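Local structure of tRNA (guanine(26)-N(2))-dimethyltransferase (Pyrococcus horikoshii, 2DUL) at residues Ile79-Asp82 / Ala83-Met87; Leu99-Lys103 / Gly104-Leu108; Pro175-Cys178 / Leu179-Leu183; Val201-Ile204 / Ala205-Ala208; Leu320-Thr324 / His325-Arg329. The protein probably transfers two methyl groups from S-adenosyl-L-methionine to the N2 atom of guanine 26 in tRNA, as a class I-like methyltransferase of the Trm1 family. All blocks are in the same frame, centred on the assembly; numbering follows the deposited sequence.

Interaction 1: residues Ile79-Asp82 / Ala83-Met87; sequences ISED and AYELM
S80 sits at the N-cap of helix 81-94 and meets the first turn with both backbone and side chain. Its OG accepts from A83 N at 3.3 Å, long but nearly straight at 168°; the hydroxyl faces that N-H because it stands anti to the backbone N of S80 (chi1 168°). Its carbonyl closes the turn, S80 O taking Y84 N at 2.9 Å, while S80 CB packs on A83 CB. Further on, E81 OE1 approaches the Y84 ring obliquely, 3.8 Å from CD2, and runs alongside E85, with E81 OE1 and E85 OE2 3.9 Å apart. Behind this shell, D78 at the end of strand 73-78, predicted to bind S-adenosyl-L-methionine, receives the backbone N of S80 on its OD2, a strand-to-helix junction consistent with the class I-like methyltransferase fold. With an alanine replacing S80, A83 N would probably lose its capping acceptor. The two like-charged carboxylates should repel mildly, which the salt bridge from E85 to K88 is likely to offset.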
loop_
_atom_site.group_PDB
_atom_site.type_symbol
_atom_site.label_atom_id
_atom_site.label_comp_id
_atom_site.label_asym_id
_atom_site.label_seq_id
_atom_site.Cartn_x
_atom_site.Cartn_y
_atom_site.Cartn_z
ATOM N N ILE A 79 2.796 -10.354 -19.084
ATOM C CA ILE A 79 3.381 -11.533 -19.700
ATOM C C ILE A 79 2.408 -12.248 -20.640
ATOM O O ILE A 79 2.824 -13.014 -21.508
ATOM C CB ILE A 79 3.861 -12.523 -18.611
ATOM C CG1 ILE A 79 4.698 -13.638 -19.242
ATOM C CG2 ILE A 79 2.663 -13.100 -17.876
ATOM C CD1 ILE A 79 5.286 -14.598 -18.232
ATOM N N SER A 80 1.116 -11.989 -20.471
ATOM C CA SER A 80 0.091 -12.626 -21.297
ATOM C C SER A 80 -0.117 -11.991 -22.666
ATOM O O SER A 80 -0.262 -10.775 -22.783
ATOM C CB SER A 80 -1.244 -12.639 -20.552
ATOM O OG SER A 80 -2.303 -12.995 -21.428
ATOM N N GLU A 81 -0.138 -12.832 -23.698
ATOM C CA GLU A 81 -0.352 -12.387 -25.074
ATOM C C GLU A 81 -1.725 -11.730 -25.226
ATOM O O GLU A 81 -1.864 -10.710 -25.904
ATOM C CB GLU A 81 -0.256 -13.580 -26.032
ATOM C CG GLU A 81 -0.620 -13.268 -27.479
ATOM C CD GLU A 81 0.507 -12.604 -28.246
ATOM O OE1 GLU A 81 0.933 -11.495 -27.857
ATOM O OE2 GLU A 81 0.969 -13.197 -29.245
ATOM N N ASP A 82 -2.740 -12.332 -24.610
ATOM C CA ASP A 82 -4.096 -11.797 -24.670
ATOM C C ASP A 82 -4.145 -10.421 -24.019
ATOM O O ASP A 82 -4.772 -9.499 -24.538
ATOM C CB ASP A 82 -5.074 -12.729 -23.952
ATOM C CG ASP A 82 -5.338 -14.008 -24.723
ATOM O OD1 ASP A 82 -6.109 -14.853 -24.221
ATOM O OD2 ASP A 82 -4.781 -14.166 -25.831
ATOM N N ALA A 83 -3.486 -10.291 -22.873
ATOM C CA ALA A 83 -3.459 -9.017 -22.168
ATOM C C ALA A 83 -2.741 -7.981 -23.027
ATOM O O ALA A 83 -3.210 -6.853 -23.178
ATOM C CB ALA A 83 -2.755 -9.173 -20.826
ATOM N N TYR A 84 -1.608 -8.376 -23.599
ATOM C CA TYR A 84 -0.825 -7.478 -24.448
ATOM C C TYR A 84 -1.662 -6.947 -25.616
ATOM O O TYR A 84 -1.662 -5.747 -25.902
ATOM C CB TYR A 84 0.408 -8.209 -24.985
ATOM C CG TYR A 84 1.249 -7.379 -25.933
ATOM C CD1 TYR A 84 1.931 -6.245 -25.486
ATOM C CD2 TYR A 84 1.364 -7.729 -27.277
ATOM C CE1 TYR A 84 2.714 -5.481 -26.359
ATOM C CE2 TYR A 84 2.141 -6.973 -28.162
ATOM C CZ TYR A 84 2.815 -5.850 -27.694
ATOM O OH TYR A 84 3.600 -5.113 -28.557
ATOM N N GLU A 85 -2.374 -7.842 -26.292
ATOM C CA GLU A 85 -3.214 -7.438 -27.416
ATOM C C GLU A 85 -4.294 -6.456 -26.968
ATOM O O GLU A 85 -4.581 -5.475 -27.657
ATOM C CB GLU A 85 -3.877 -8.662 -28.056
ATOM C CG GLU A 85 -2.916 -9.569 -28.812
ATOM C CD GLU A 85 -2.208 -8.853 -29.947
ATOM O OE1 GLU A 85 -2.895 -8.218 -30.779
ATOM O OE2 GLU A 85 -0.962 -8.926 -30.010
ATOM N N LEU A 86 -4.886 -6.716 -25.806
ATOM C CA LEU A 86 -5.938 -5.855 -25.283
ATOM C C LEU A 86 -5.382 -4.510 -24.827
ATOM O O LEU A 86 -6.046 -3.477 -24.945
ATOM C CB LEU A 86 -6.657 -6.547 -24.123
ATOM C CG LEU A 86 -7.854 -5.790 -23.543
ATOM C CD1 LEU A 86 -8.819 -5.414 -24.659
ATOM C CD2 LEU A 86 -8.546 -6.657 -22.497
ATOM N N MET A 87 -4.162 -4.522 -24.298
ATOM C CA MET A 87 -3.528 -3.291 -23.848
ATOM C C MET A 87 -3.331 -2.345 -25.035
ATOM O O MET A 87 -3.625 -1.158 -24.941
ATOM C CB MET A 87 -2.191 -3.612 -23.167
ATOM C CG MET A 87 -2.354 -4.198 -21.764
ATOM S SD MET A 87 -0.886 -5.042 -21.099
ATOM C CE MET A 87 0.211 -3.718 -20.936
#

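Interaction 2: residues Leu99-Lys103 / Gly104-Leu108; sequences LRESK and GRAIL
L99 and A106 form the close-packed side of a beta hairpin, strands 100-101 and 105-109, at the edge of the large mixed sheet. L99 CG lies 3.6 Å from A106 CB, and one branch, L99 CD1, reaches on to L108 CB at 4.0 Å. The leucine lies against helix 81-94 at K88 and M92, and A106 rests on Y84 of the same helix, so helix 81-94 packs on this face of the hairpin. E101, its chain extended beyond CG (chi2 -175°), carries its carboxylate along the A106 face to that helix, where OE2 pairs with K88 and OE1 meets Y84 OH.

The backbones pair in register. R100 and I107 make the hydrogen-bonded antiparallel pair, I107 N reaching R100 O at 2.8 Å; the return bond from R100 N is more bent, its donor standing above the carbonyl plane of I107. E101 and A106 follow as the non-hydrogen-bonded pair. R105 O then accepts S102 N at 2.8 Å and also receives the CA-H of E101.

Towards the turn the character changes. K103 and G104 both have positive phi, and the lysine is exposed. Water takes over part of the bonding here. One water joins S102 OG to R105 O; another donates to E101 OE1 at 2.7 Å and accepts from G104 N at 3.0 Å.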
loop_
_atom_site.group_PDB
_atom_site.type_symbol
_atom_site.label_atom_id
_atom_site.label_comp_id
_atom_site.label_asym_id
_atom_site.label_seq_id
_atom_site.Cartn_x
_atom_site.Cartn_y
_atom_site.Cartn_z
ATOM N N LEU A 99 0.865 3.833 -32.994
ATOM C CA LEU A 99 1.413 2.915 -32.000
ATOM C C LEU A 99 2.346 1.988 -32.778
ATOM O O LEU A 99 1.907 0.986 -33.346
ATOM C CB LEU A 99 0.290 2.105 -31.342
ATOM C CG LEU A 99 0.677 1.156 -30.201
ATOM C CD1 LEU A 99 1.203 1.950 -29.016
ATOM C CD2 LEU A 99 -0.538 0.336 -29.788
ATOM N N ARG A 100 3.628 2.337 -32.817
ATOM C CA ARG A 100 4.618 1.558 -33.551
ATOM C C ARG A 100 5.035 0.302 -32.791
ATOM O O ARG A 100 5.571 0.384 -31.684
ATOM C CB ARG A 100 5.841 2.430 -33.844
ATOM C CG ARG A 100 6.844 1.790 -34.782
ATOM C CD ARG A 100 7.991 2.739 -35.099
ATOM N NE ARG A 100 8.907 2.162 -36.077
ATOM C CZ ARG A 100 9.676 1.103 -35.849
ATOM N NH1 ARG A 100 10.474 0.646 -36.805
ATOM N NH2 ARG A 100 9.659 0.510 -34.662
ATOM N N GLU A 101 4.801 -0.857 -33.400
ATOM C CA GLU A 101 5.123 -2.131 -32.766
ATOM C C GLU A 101 6.253 -2.917 -33.419
ATOM O O GLU A 101 6.374 -2.963 -34.641
ATOM C CB GLU A 101 3.883 -3.026 -32.722
ATOM C CG GLU A 101 4.082 -4.301 -31.915
ATOM C CD GLU A 101 2.884 -5.229 -31.975
ATOM O OE1 GLU A 101 2.846 -6.195 -31.185
ATOM O OE2 GLU A 101 1.989 -5.002 -32.818
ATOM N N SER A 102 7.070 -3.549 -32.582
ATOM C CA SER A 102 8.182 -4.366 -33.047
ATOM C C SER A 102 8.658 -5.320 -31.953
ATOM O O SER A 102 9.151 -4.894 -30.908
ATOM C CB SER A 102 9.339 -3.474 -33.509
ATOM O OG SER A 102 9.704 -2.550 -32.500
ATOM N N LYS A 103 8.482 -6.614 -32.206
ATOM C CA LYS A 103 8.898 -7.668 -31.285
ATOM C C LYS A 103 8.378 -7.575 -29.850
ATOM O O LYS A 103 9.156 -7.452 -28.903
ATOM C CB LYS A 103 10.428 -7.761 -31.267
ATOM C CG LYS A 103 11.034 -8.296 -32.560
ATOM C CD LYS A 103 12.556 -8.282 -32.502
ATOM C CE LYS A 103 13.167 -8.894 -33.757
ATOM N NZ LYS A 103 12.706 -8.217 -35.004
ATOM N N GLY A 104 7.062 -7.649 -29.690
ATOM C CA GLY A 104 6.478 -7.605 -28.362
ATOM C C GLY A 104 6.553 -6.279 -27.630
ATOM O O GLY A 104 6.445 -6.245 -26.403
ATOM N N ARG A 105 6.734 -5.190 -28.372
ATOM C CA ARG A 105 6.800 -3.860 -27.774
ATOM C C ARG A 105 6.204 -2.821 -28.730
ATOM O O ARG A 105 6.582 -2.749 -29.899
ATOM C CB ARG A 105 8.254 -3.517 -27.437
ATOM C CG ARG A 105 8.476 -2.108 -26.926
ATOM C CD ARG A 105 9.881 -1.961 -26.364
ATOM N NE ARG A 105 10.019 -2.626 -25.069
ATOM C CZ ARG A 105 11.167 -3.080 -24.575
ATOM N NH1 ARG A 105 11.193 -3.665 -23.384
ATOM N NH2 ARG A 105 12.287 -2.970 -25.280
ATOM N N ALA A 106 5.257 -2.030 -28.232
ATOM C CA ALA A 106 4.600 -1.005 -29.043
ATOM C C ALA A 106 4.766 0.337 -28.349
ATOM O O ALA A 106 4.479 0.466 -27.163
ATOM C CB ALA A 106 3.119 -1.336 -29.214
ATOM N N ILE A 107 5.212 1.339 -29.098
ATOM C CA ILE A 107 5.466 2.649 -28.524
ATOM C C ILE A 107 4.755 3.793 -29.235
ATOM O O ILE A 107 4.781 3.882 -30.462
ATOM C CB ILE A 107 6.981 2.927 -28.528
ATOM C CG1 ILE A 107 7.706 1.781 -27.818
ATOM C CG2 ILE A 107 7.274 4.263 -27.851
ATOM C CD1 ILE A 107 9.217 1.855 -27.899
ATOM N N LEU A 108 4.123 4.662 -28.452
ATOM C CA LEU A 108 3.416 5.825 -28.988
ATOM C C LEU A 108 4.120 7.067 -28.457
ATOM O O LEU A 108 4.186 7.275 -27.249
ATOM C CB LEU A 108 1.957 5.817 -28.528
ATOM C CG LEU A 108 1.059 6.982 -28.972
ATOM C CD1 LEU A 108 0.892 6.994 -30.490
ATOM C CD2 LEU A 108 -0.301 6.835 -28.305
HETATM O O HOH W 1 4.982 -7.684 -31.852
HETATM O O HOH W 2 9.305 -1.219 -30.275
#

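Interaction 3: residues Pro175-Cys178 / Leu179-Leu183; sequences PRAC and LRKYL
C178 O accepts Y182 N at 2.8 Å, the shortest of the i to i+4 bonds that hold the short alpha-helix 175-182 together. Three more precede it in the same direction, from L179 N to P175 O, R180 N to R176 O and K181 N to A177 O, the last nearly straight at 165°. The tyrosine ring stays close to the carbonyl that its own N-H reaches: C178 O lies at the ring edge, near its plane. The cysteine sulfur adds a sulfur-aromatic contact from the same residue. With SG anti to the backbone N (chi1 -170°), the thiol extends beside the ring, C178 SG lying 4.1 Å from Y182 CD2, and meets it obliquely rather than squarely over the face. Both residues are buried, and P169 of helix 167-170 touches the two of them.

Two long polar side chains on this helix behave differently. R180 folds back over the preceding turn: a bend at chi3 (-52°) brings its guanidinium over A177, whose CA lies 3.4 Å above the plane, offset toward the rim. K181 instead lays its methylenes past a carbonyl, with K181 CG 3.3 Å from A177 O, before its amine leads away. After Y182 the chain leaves the helix: L183 takes positive phi, and a weak bond joins L183 N to L179 O at 3.0 Å.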
loop_
_atom_site.group_PDB
_atom_site.type_symbol
_atom_site.label_atom_id
_atom_site.label_comp_id
_atom_site.label_asym_id
_atom_site.label_seq_id
_atom_site.Cartn_x
_atom_site.Cartn_y
_atom_site.Cartn_z
ATOM N N PRO A 175 0.279 -18.967 8.684
ATOM C CA PRO A 175 1.585 -18.606 9.245
ATOM C C PRO A 175 2.810 -19.133 8.507
ATOM O O PRO A 175 3.777 -18.395 8.310
ATOM C CB PRO A 175 1.497 -19.123 10.679
ATOM C CG PRO A 175 0.608 -20.322 10.543
ATOM C CD PRO A 175 -0.475 -19.822 9.618
ATOM N N ARG A 176 2.783 -20.399 8.102
ATOM C CA ARG A 176 3.929 -20.966 7.399
ATOM C C ARG A 176 4.176 -20.245 6.083
ATOM O O ARG A 176 5.322 -19.980 5.718
ATOM C CB ARG A 176 3.722 -22.464 7.160
ATOM C CG ARG A 176 3.513 -23.227 8.450
ATOM C CD ARG A 176 3.864 -24.688 8.322
ATOM N NE ARG A 176 3.637 -25.372 9.590
ATOM C CZ ARG A 176 4.168 -26.545 9.919
ATOM N NH1 ARG A 176 4.971 -27.179 9.073
ATOM N NH2 ARG A 176 3.889 -27.086 11.098
ATOM N N ALA A 177 3.102 -19.922 5.375
ATOM C CA ALA A 177 3.224 -19.208 4.111
ATOM C C ALA A 177 3.776 -17.801 4.366
ATOM O O ALA A 177 4.538 -17.272 3.556
ATOM C CB ALA A 177 1.868 -19.124 3.418
ATOM N N CYS A 178 3.395 -17.199 5.492
ATOM C CA CYS A 178 3.871 -15.855 5.806
ATOM C C CYS A 178 5.371 -15.893 6.057
ATOM O O CYS A 178 6.092 -14.988 5.644
ATOM C CB CYS A 178 3.148 -15.272 7.030
ATOM S SG CYS A 178 3.479 -13.491 7.288
ATOM N N LEU A 179 5.841 -16.938 6.731
ATOM C CA LEU A 179 7.273 -17.075 6.998
ATOM C C LEU A 179 8.033 -17.211 5.676
ATOM O O LEU A 179 9.084 -16.594 5.486
ATOM C CB LEU A 179 7.548 -18.307 7.864
ATOM C CG LEU A 179 7.795 -18.106 9.363
ATOM C CD1 LEU A 179 6.622 -17.383 9.998
ATOM C CD2 LEU A 179 8.018 -19.467 10.023
ATOM N N ARG A 180 7.497 -18.019 4.767
ATOM C CA ARG A 180 8.141 -18.235 3.475
ATOM C C ARG A 180 8.162 -17.002 2.577
ATOM O O ARG A 180 9.191 -16.682 1.982
ATOM C CB ARG A 180 7.465 -19.379 2.703
ATOM C CG ARG A 180 7.548 -20.763 3.359
ATOM C CD ARG A 180 7.358 -21.870 2.319
ATOM N NE ARG A 180 6.148 -21.672 1.523
ATOM C CZ ARG A 180 4.912 -21.936 1.942
ATOM N NH1 ARG A 180 4.702 -22.425 3.156
ATOM N NH2 ARG A 180 3.878 -21.688 1.148
ATOM N N LYS A 181 7.028 -16.316 2.474
ATOM C CA LYS A 181 6.923 -15.152 1.603
ATOM C C LYS A 181 7.447 -13.839 2.172
ATOM O O LYS A 181 8.153 -13.096 1.480
ATOM C CB LYS A 181 5.463 -14.948 1.175
ATOM C CG LYS A 181 4.842 -16.142 0.453
ATOM C CD LYS A 181 3.361 -15.911 0.179
ATOM C CE LYS A 181 2.686 -17.176 -0.351
ATOM N NZ LYS A 181 3.221 -17.572 -1.682
ATOM N N TYR A 182 7.099 -13.559 3.425
ATOM C CA TYR A 182 7.480 -12.308 4.071
ATOM C C TYR A 182 8.557 -12.381 5.139
ATOM O O TYR A 182 8.937 -11.350 5.697
ATOM C CB TYR A 182 6.225 -11.652 4.654
ATOM C CG TYR A 182 5.198 -11.368 3.589
ATOM C CD1 TYR A 182 5.344 -10.277 2.737
ATOM C CD2 TYR A 182 4.107 -12.222 3.388
ATOM C CE1 TYR A 182 4.439 -10.035 1.709
ATOM C CE2 TYR A 182 3.190 -11.988 2.353
ATOM C CZ TYR A 182 3.369 -10.892 1.521
ATOM O OH TYR A 182 2.502 -10.647 0.487
ATOM N N LEU A 183 9.051 -13.583 5.418
ATOM C CA LEU A 183 10.084 -13.778 6.429
ATOM C C LEU A 183 9.733 -13.046 7.732
ATOM O O LEU A 183 10.547 -12.306 8.298
ATOM C CB LEU A 183 11.442 -13.305 5.882
ATOM C CG LEU A 183 11.933 -14.100 4.661
ATOM C CD1 LEU A 183 13.229 -13.495 4.127
ATOM C CD2 LEU A 183 12.146 -15.568 5.054
#

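Interaction 4: residues Val201-Ile204 / Ala205-Ala208; sequences VGVI and ARYA
Y207 N donates to V203 O at 2.9 Å in a nearly straight bond (166°), and one residue earlier R206 N reaches G202 O at 3.0 Å. The arginine grips that carbonyl a second time, more weakly, with R206 NE 3.4 Å from G202 O. A kink at chi3 (-71°) turns the guanidinium back along the helix, so that the carbonyl of G202 meets its edge near the plane. R206 NH2 also lies 3.9 Å from V203 CB, but its stronger partner is Y182 O, while R206 NH1 bonds L183 O. In this way one arginine of helix 192-209 fastens the C-terminal end of helix 175-182. A leucine in its place would probably leave both of those carbonyls without this donor and the end of that helix less firmly fixed.

V203 and Y207 run alongside each other, V203 CG2 touching Y207 CE1 at 3.8 Å, and V203 O lies at the edge of the Y207 ring, near its plane. M144 of helix 144-153 packs on both. Elsewhere on the helix, V201 and A205 rest on I215 of strand 213-223.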
loop_
_atom_site.group_PDB
_atom_site.type_symbol
_atom_site.label_atom_id
_atom_site.label_comp_id
_atom_site.label_asym_id
_atom_site.label_seq_id
_atom_site.Cartn_x
_atom_site.Cartn_y
_atom_site.Cartn_z
ATOM N N VAL A 201 5.470 -3.329 4.892
ATOM C CA VAL A 201 6.420 -2.219 4.855
ATOM C C VAL A 201 7.787 -2.718 5.300
ATOM O O VAL A 201 8.810 -2.386 4.699
ATOM C CB VAL A 201 5.979 -1.067 5.783
ATOM C CG1 VAL A 201 7.046 0.030 5.799
ATOM C CG2 VAL A 201 4.634 -0.501 5.301
ATOM N N GLY A 202 7.787 -3.530 6.353
ATOM C CA GLY A 202 9.022 -4.072 6.883
ATOM C C GLY A 202 9.825 -4.926 5.915
ATOM O O GLY A 202 11.056 -4.871 5.921
ATOM N N VAL A 203 9.154 -5.713 5.080
ATOM C CA VAL A 203 9.877 -6.559 4.135
ATOM C C VAL A 203 10.486 -5.720 3.007
ATOM O O VAL A 203 11.573 -6.024 2.508
ATOM C CB VAL A 203 8.963 -7.674 3.544
ATOM C CG1 VAL A 203 8.013 -7.096 2.508
ATOM C CG2 VAL A 203 9.832 -8.793 2.947
ATOM N N ILE A 204 9.794 -4.653 2.620
ATOM C CA ILE A 204 10.302 -3.762 1.584
ATOM C C ILE A 204 11.576 -3.105 2.125
ATOM O O ILE A 204 12.589 -3.023 1.428
ATOM C CB ILE A 204 9.283 -2.650 1.232
ATOM C CG1 ILE A 204 8.029 -3.265 0.609
ATOM C CG2 ILE A 204 9.911 -1.657 0.249
ATOM C CD1 ILE A 204 6.904 -2.269 0.396
ATOM N N ALA A 205 11.515 -2.657 3.376
ATOM C CA ALA A 205 12.661 -2.018 4.019
ATOM C C ALA A 205 13.850 -2.973 4.105
ATOM O O ALA A 205 14.988 -2.588 3.846
ATOM C CB ALA A 205 12.276 -1.534 5.420
ATOM N N ARG A 206 13.586 -4.219 4.482
ATOM C CA ARG A 206 14.654 -5.205 4.610
ATOM C C ARG A 206 15.290 -5.553 3.270
ATOM O O ARG A 206 16.512 -5.617 3.182
ATOM C CB ARG A 206 14.142 -6.470 5.315
ATOM C CG ARG A 206 13.966 -6.281 6.830
ATOM C CD ARG A 206 13.489 -7.553 7.516
ATOM N NE ARG A 206 12.101 -7.840 7.173
ATOM C CZ ARG A 206 11.552 -9.049 7.214
ATOM N NH1 ARG A 206 12.275 -10.096 7.584
ATOM N NH2 ARG A 206 10.279 -9.207 6.879
ATOM N N TYR A 207 14.485 -5.755 2.226
ATOM C CA TYR A 207 15.045 -6.073 0.906
ATOM C C TYR A 207 15.822 -4.897 0.314
ATOM O O TYR A 207 16.783 -5.091 -0.441
ATOM C CB TYR A 207 13.947 -6.465 -0.088
ATOM C CG TYR A 207 13.624 -7.945 -0.131
ATOM C CD1 TYR A 207 13.086 -8.594 0.978
ATOM C CD2 TYR A 207 13.873 -8.699 -1.281
ATOM C CE1 TYR A 207 12.803 -9.964 0.950
ATOM C CE2 TYR A 207 13.598 -10.068 -1.322
ATOM C CZ TYR A 207 13.065 -10.692 -0.205
ATOM O OH TYR A 207 12.803 -12.040 -0.230
ATOM N N ALA A 208 15.403 -3.682 0.651
ATOM C CA ALA A 208 16.042 -2.482 0.112
ATOM C C ALA A 208 17.425 -2.182 0.682
ATOM O O ALA A 208 18.283 -1.632 -0.016
ATOM C CB ALA A 208 15.133 -1.269 0.328
#

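Interaction 5: residues Leu320-Thr324 / His325-Arg329; sequences LFYDT and HAIGR
An aspartate N-cap starts helix 324-331 directly after the short strand 322-323. D323 OD1 accepts A326 N at 2.9 Å in an almost linear bond (176°), met on the anti side of the carboxylate and 30° out of its plane. The carboxylate reaches this N-H because CG stands anti to the backbone N (chi1 -170°). The partial positive charge of the helix start is likely to favour the ionised form of D323. The backbone carries the turn on: D323 O receives I327 N at 2.9 Å, nearly along the C=O axis, and T324 O receives G328 N at 3.1 Å. On the apolar side, I327 crosses Y322 at an angle, with I327 CD1 3.6 Å from Y322 CB. The second carboxylate oxygen of D323 bonds S358. Backbone bonding between Y322 and I362 ties this edge strand to strand 361-364, and T324 with T360 continues it just beyond, while F371 of helix 368-375 packs against Y322, T324 and I327.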
loop_
_atom_site.group_PDB
_atom_site.type_symbol
_atom_site.label_atom_id
_atom_site.label_comp_id
_atom_site.label_asym_id
_atom_site.label_seq_id
_atom_site.Cartn_x
_atom_site.Cartn_y
_atom_site.Cartn_z
ATOM N N LEU A 320 -0.052 0.359 16.303
ATOM C CA LEU A 320 -1.192 -0.402 16.797
ATOM C C LEU A 320 -2.351 0.392 17.410
ATOM O O LEU A 320 -2.421 1.621 17.309
ATOM C CB LEU A 320 -0.690 -1.477 17.775
ATOM C CG LEU A 320 0.474 -2.304 17.199
ATOM C CD1 LEU A 320 0.886 -3.402 18.175
ATOM C CD2 LEU A 320 0.057 -2.908 15.853
ATOM N N PHE A 321 -3.277 -0.329 18.033
ATOM C CA PHE A 321 -4.454 0.292 18.626
ATOM C C PHE A 321 -5.157 -0.684 19.552
ATOM O O PHE A 321 -4.742 -1.836 19.682
ATOM C CB PHE A 321 -5.411 0.732 17.512
ATOM C CG PHE A 321 -5.872 -0.393 16.619
ATOM C CD1 PHE A 321 -7.035 -1.103 16.907
ATOM C CD2 PHE A 321 -5.137 -0.744 15.484
ATOM C CE1 PHE A 321 -7.463 -2.147 16.077
ATOM C CE2 PHE A 321 -5.553 -1.783 14.648
ATOM C CZ PHE A 321 -6.720 -2.487 14.945
ATOM N N TYR A 322 -6.218 -0.218 20.200
ATOM C CA TYR A 322 -6.982 -1.061 21.105
ATOM C C TYR A 322 -8.370 -1.261 20.514
ATOM O O TYR A 322 -9.067 -0.297 20.210
ATOM C CB TYR A 322 -7.083 -0.409 22.491
ATOM C CG TYR A 322 -5.736 -0.194 23.157
ATOM C CD1 TYR A 322 -4.880 -1.268 23.401
ATOM C CD2 TYR A 322 -5.303 1.084 23.508
ATOM C CE1 TYR A 322 -3.622 -1.074 23.975
ATOM C CE2 TYR A 322 -4.046 1.287 24.084
ATOM C CZ TYR A 322 -3.213 0.205 24.311
ATOM O OH TYR A 322 -1.963 0.400 24.867
ATOM N N ASP A 323 -8.757 -2.519 20.333
ATOM C CA ASP A 323 -10.067 -2.841 19.776
ATOM C C ASP A 323 -11.035 -3.024 20.943
ATOM O O ASP A 323 -10.955 -4.006 21.674
ATOM C CB ASP A 323 -9.976 -4.118 18.944
ATOM C CG ASP A 323 -11.240 -4.386 18.146
ATOM O OD1 ASP A 323 -12.280 -4.711 18.763
ATOM O OD2 ASP A 323 -11.189 -4.257 16.902
ATOM N N THR A 324 -11.939 -2.065 21.116
ATOM C CA THR A 324 -12.903 -2.101 22.213
ATOM C C THR A 324 -13.705 -3.397 22.277
ATOM O O THR A 324 -13.952 -3.932 23.356
ATOM C CB THR A 324 -13.890 -0.918 22.122
ATOM O OG1 THR A 324 -13.157 0.313 22.035
ATOM C CG2 THR A 324 -14.770 -0.874 23.360
ATOM N N HIS A 325 -14.110 -3.903 21.120
ATOM C CA HIS A 325 -14.887 -5.133 21.081
ATOM C C HIS A 325 -14.059 -6.347 21.509
ATOM O O HIS A 325 -14.426 -7.059 22.443
ATOM C CB HIS A 325 -15.453 -5.349 19.677
ATOM C CG HIS A 325 -16.361 -6.531 19.573
ATOM N ND1 HIS A 325 -15.895 -7.827 19.507
ATOM C CD2 HIS A 325 -17.713 -6.618 19.572
ATOM C CE1 HIS A 325 -16.920 -8.660 19.469
ATOM N NE2 HIS A 325 -18.035 -7.952 19.508
ATOM N N ALA A 326 -12.937 -6.571 20.834
ATOM C CA ALA A 326 -12.075 -7.707 21.149
ATOM C C ALA A 326 -11.584 -7.694 22.598
ATOM O O ALA A 326 -11.564 -8.730 23.259
ATOM C CB ALA A 326 -10.884 -7.743 20.191
ATOM N N ILE A 327 -11.183 -6.524 23.088
ATOM C CA ILE A 327 -10.697 -6.420 24.457
ATOM C C ILE A 327 -11.817 -6.753 25.434
ATOM O O ILE A 327 -11.585 -7.379 26.468
ATOM C CB ILE A 327 -10.134 -5.011 24.754
ATOM C CG1 ILE A 327 -8.852 -4.794 23.941
ATOM C CG2 ILE A 327 -9.848 -4.863 26.245
ATOM C CD1 ILE A 327 -8.184 -3.442 24.155
ATOM N N GLY A 328 -13.033 -6.336 25.100
ATOM C CA GLY A 328 -14.167 -6.644 25.951
ATOM C C GLY A 328 -14.330 -8.153 26.070
ATOM O O GLY A 328 -14.575 -8.674 27.163
ATOM N N ARG A 329 -14.188 -8.863 24.954
ATOM C CA ARG A 329 -14.326 -10.320 24.970
ATOM C C ARG A 329 -13.170 -11.006 25.698
ATOM O O ARG A 329 -13.377 -11.987 26.416
ATOM C CB ARG A 329 -14.425 -10.872 23.542
ATOM C CG ARG A 329 -15.640 -10.388 22.771
ATOM C CD ARG A 329 -15.762 -11.064 21.410
ATOM N NE ARG A 329 -16.083 -12.487 21.510
ATOM C CZ ARG A 329 -15.179 -13.455 21.622
ATOM N NH1 ARG A 329 -13.888 -13.158 21.643
ATOM N NH2 ARG A 329 -15.568 -14.720 21.719
#

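Overall arrangement
From the N terminus the five contacts follow one another in series; each is local, and none nests or crosses. Interaction 1 starts the helix after strand 73-78, and interaction 2 closes the hairpin at the outer edge of the mixed sheet. They touch, helix to hairpin, through a tyrosine of helix 81-94. Interactions 3 and 4 lie on successive helices, 175-182 and 192-209, with centres 14 Å apart, tied by R206 to the end of the first. Interaction 5 joins an outer strand of the separate three-stranded antiparallel sheet to helix 324-331. Its centre is 55 Å from that of interaction 2, on the opposite side of the chain's centre.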